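Local coordinates for protein bradavidin 2 (Bradyrhizobium japonicum, PDB 4GGT) that probably binds biotin, as a secreted member of the avidin family built on an eight-stranded antiparallel beta barrel, at residues Arg20-Leu25 with Gly36-His41. Sequence-based numbering, arbitrary orientation.
Sequences RGSELL and GTFTNH
Glu23 and Leu25 face Thr39 and Thr37 in two antiparallel hydrogen-bonded pairs with four backbone bonds, those donated by Glu23 N and Leu25 N nearly straight and those from Thr39 N and Thr37 N more bent; Glu23 N to Thr39 O is 2.9 Å. Between them lies the non-hydrogen-bonded pair Leu24 and Phe38, apolar residues turned into the barrel. With CG anti to the backbone N (chi1 -178°), the Phe38 ring reaches beneath the neighbouring strand toward Ser22: Glu23 O sits over one face, Leu24 CD1 lies at the ring edge, 4.3 Å from Phe38 CD1, and Phe38 CZ touches Ser22 CB at 3.5 Å. Trp78, Val67 and Phe69 pack around it too; an alanine here would probably open a gap between Ser22, Leu24 and these neighbours. Small, polar Ser22 fits beside the ring; Asn18 OD1 accepts its N-H, and Ser22 OG bonds a water 2.6 Å away that accepts the N-H of His41 and donates to Arg20 O. Gly21 suits a positive phi of 88°, where a side chain would jam against the preceding carbonyl; Gly21 O takes a weak bond from His41 ND1. The strands' apolar interior thus gives way to a hydrated polar end beside biotin-site residues Asn18 and Asn40.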
loop_
_atom_site.group_PDB
_atom_site.type_symbol
_atom_site.label_atom_id
_atom_site.label_comp_id
_atom_site.label_asym_id
_atom_site.label_seq_id
_atom_site.Cartn_x
_atom_site.Cartn_y
_atom_site.Cartn_z
ATOM N N ARG A 20 -1.312 -11.302 -2.053
ATOM C CA ARG A 20 -0.923 -11.284 -3.476
ATOM C C ARG A 20 0.607 -11.156 -3.670
ATOM O O ARG A 20 1.087 -11.158 -4.810
ATOM C CB ARG A 20 -1.607 -10.110 -4.216
ATOM C CG ARG A 20 -3.091 -9.885 -3.904
ATOM C CD ARG A 20 -3.583 -8.551 -4.474
ATOM N NE ARG A 20 -4.529 -7.867 -3.586
ATOM C CZ ARG A 20 -5.862 -7.911 -3.684
ATOM N NH1 ARG A 20 -6.469 -8.616 -4.644
ATOM N NH2 ARG A 20 -6.597 -7.243 -2.808
ATOM N N GLY A 21 1.355 -10.987 -2.573
ATOM C CA GLY A 21 2.811 -10.855 -2.623
ATOM C C GLY A 21 3.382 -9.457 -2.821
ATOM O O GLY A 21 4.582 -9.296 -3.092
ATOM N N SER A 22 2.526 -8.450 -2.724
ATOM C CA SER A 22 2.984 -7.060 -2.734
ATOM C C SER A 22 3.731 -6.773 -1.441
ATOM O O SER A 22 3.432 -7.383 -0.420
ATOM C CB SER A 22 1.797 -6.117 -2.918
ATOM O OG SER A 22 1.323 -6.238 -4.262
ATOM N N GLU A 23 4.738 -5.907 -1.530
ATOM C CA GLU A 23 5.637 -5.619 -0.416
ATOM C C GLU A 23 5.452 -4.197 0.065
ATOM O O GLU A 23 5.411 -3.261 -0.737
ATOM C CB GLU A 23 7.097 -5.681 -0.892
ATOM C CG GLU A 23 7.672 -7.063 -1.262
ATOM C CD GLU A 23 9.094 -6.873 -1.752
ATOM O OE1 GLU A 23 9.275 -6.372 -2.878
ATOM O OE2 GLU A 23 10.038 -7.169 -0.987
ATOM N N LEU A 24 5.493 -4.026 1.383
ATOM C CA LEU A 24 5.408 -2.728 2.012
ATOM C C LEU A 24 6.555 -2.611 3.000
ATOM O O LEU A 24 6.566 -3.302 4.009
ATOM C CB LEU A 24 4.068 -2.574 2.747
ATOM C CG LEU A 24 3.855 -1.279 3.553
ATOM C CD1 LEU A 24 3.990 -0.008 2.685
ATOM C CD2 LEU A 24 2.520 -1.306 4.300
ATOM N N LEU A 25 7.526 -1.752 2.671
ATOM C CA LEU A 25 8.666 -1.506 3.574
ATOM C C LEU A 25 8.450 -0.182 4.298
ATOM O O LEU A 25 8.256 0.862 3.667
ATOM C CB LEU A 25 9.964 -1.443 2.746
ATOM C CG LEU A 25 11.332 -1.867 3.250
ATOM C CD1 LEU A 25 12.388 -0.990 2.523
ATOM C CD2 LEU A 25 11.507 -1.924 4.779
ATOM N N GLY A 36 7.275 5.120 3.550
ATOM C CA GLY A 36 7.383 3.715 3.161
ATOM C C GLY A 36 7.706 3.522 1.688
ATOM O O GLY A 36 7.763 4.485 0.923
ATOM N N THR A 37 7.918 2.275 1.306
ATOM C CA THR A 37 8.174 1.913 -0.099
ATOM C C THR A 37 7.294 0.720 -0.418
ATOM O O THR A 37 7.263 -0.226 0.340
ATOM C CB THR A 37 9.675 1.544 -0.296
ATOM O OG1 THR A 37 10.474 2.696 -0.006
ATOM C CG2 THR A 37 9.941 1.075 -1.708
ATOM N N PHE A 38 6.613 0.732 -1.556
ATOM C CA PHE A 38 5.666 -0.314 -1.835
ATOM C C PHE A 38 6.035 -0.869 -3.193
ATOM O O PHE A 38 6.312 -0.091 -4.126
ATOM C CB PHE A 38 4.269 0.280 -1.931
ATOM C CG PHE A 38 3.190 -0.731 -2.165
ATOM C CD1 PHE A 38 2.505 -1.314 -1.081
ATOM C CD2 PHE A 38 2.875 -1.130 -3.458
ATOM C CE1 PHE A 38 1.495 -2.253 -1.322
ATOM C CE2 PHE A 38 1.884 -2.058 -3.707
ATOM C CZ PHE A 38 1.185 -2.634 -2.635
ATOM N N THR A 39 6.039 -2.174 -3.312
ATOM C CA THR A 39 6.180 -2.743 -4.655
ATOM C C THR A 39 5.198 -3.857 -4.953
ATOM O O THR A 39 4.982 -4.737 -4.151
ATOM C CB THR A 39 7.682 -2.886 -5.158
ATOM O OG1 THR A 39 7.898 -4.012 -6.064
ATOM C CG2 THR A 39 8.721 -2.718 -4.082
ATOM N N ASN A 40 4.506 -3.704 -6.075
ATOM C CA ASN A 40 3.504 -4.640 -6.536
ATOM C C ASN A 40 4.252 -5.725 -7.290
ATOM O O ASN A 40 5.298 -5.452 -7.878
ATOM C CB ASN A 40 2.530 -3.891 -7.475
ATOM C CG ASN A 40 1.526 -4.803 -8.144
ATOM O OD1 ASN A 40 0.370 -4.908 -7.716
ATOM N ND2 ASN A 40 1.961 -5.476 -9.201
ATOM N N HIS A 41 3.744 -6.953 -7.236
ATOM C CA HIS A 41 4.399 -8.053 -7.930
ATOM C C HIS A 41 3.441 -8.850 -8.798
ATOM O O HIS A 41 3.621 -10.066 -8.989
ATOM C CB HIS A 41 5.159 -8.943 -6.947
ATOM C CG HIS A 41 6.460 -8.361 -6.507
ATOM N ND1 HIS A 41 6.646 -7.796 -5.263
ATOM C CD2 HIS A 41 7.635 -8.224 -7.161
ATOM C CE1 HIS A 41 7.888 -7.354 -5.165
ATOM N NE2 HIS A 41 8.508 -7.601 -6.308
HETATM O O HOH W 1 1.519 -8.181 -5.979
#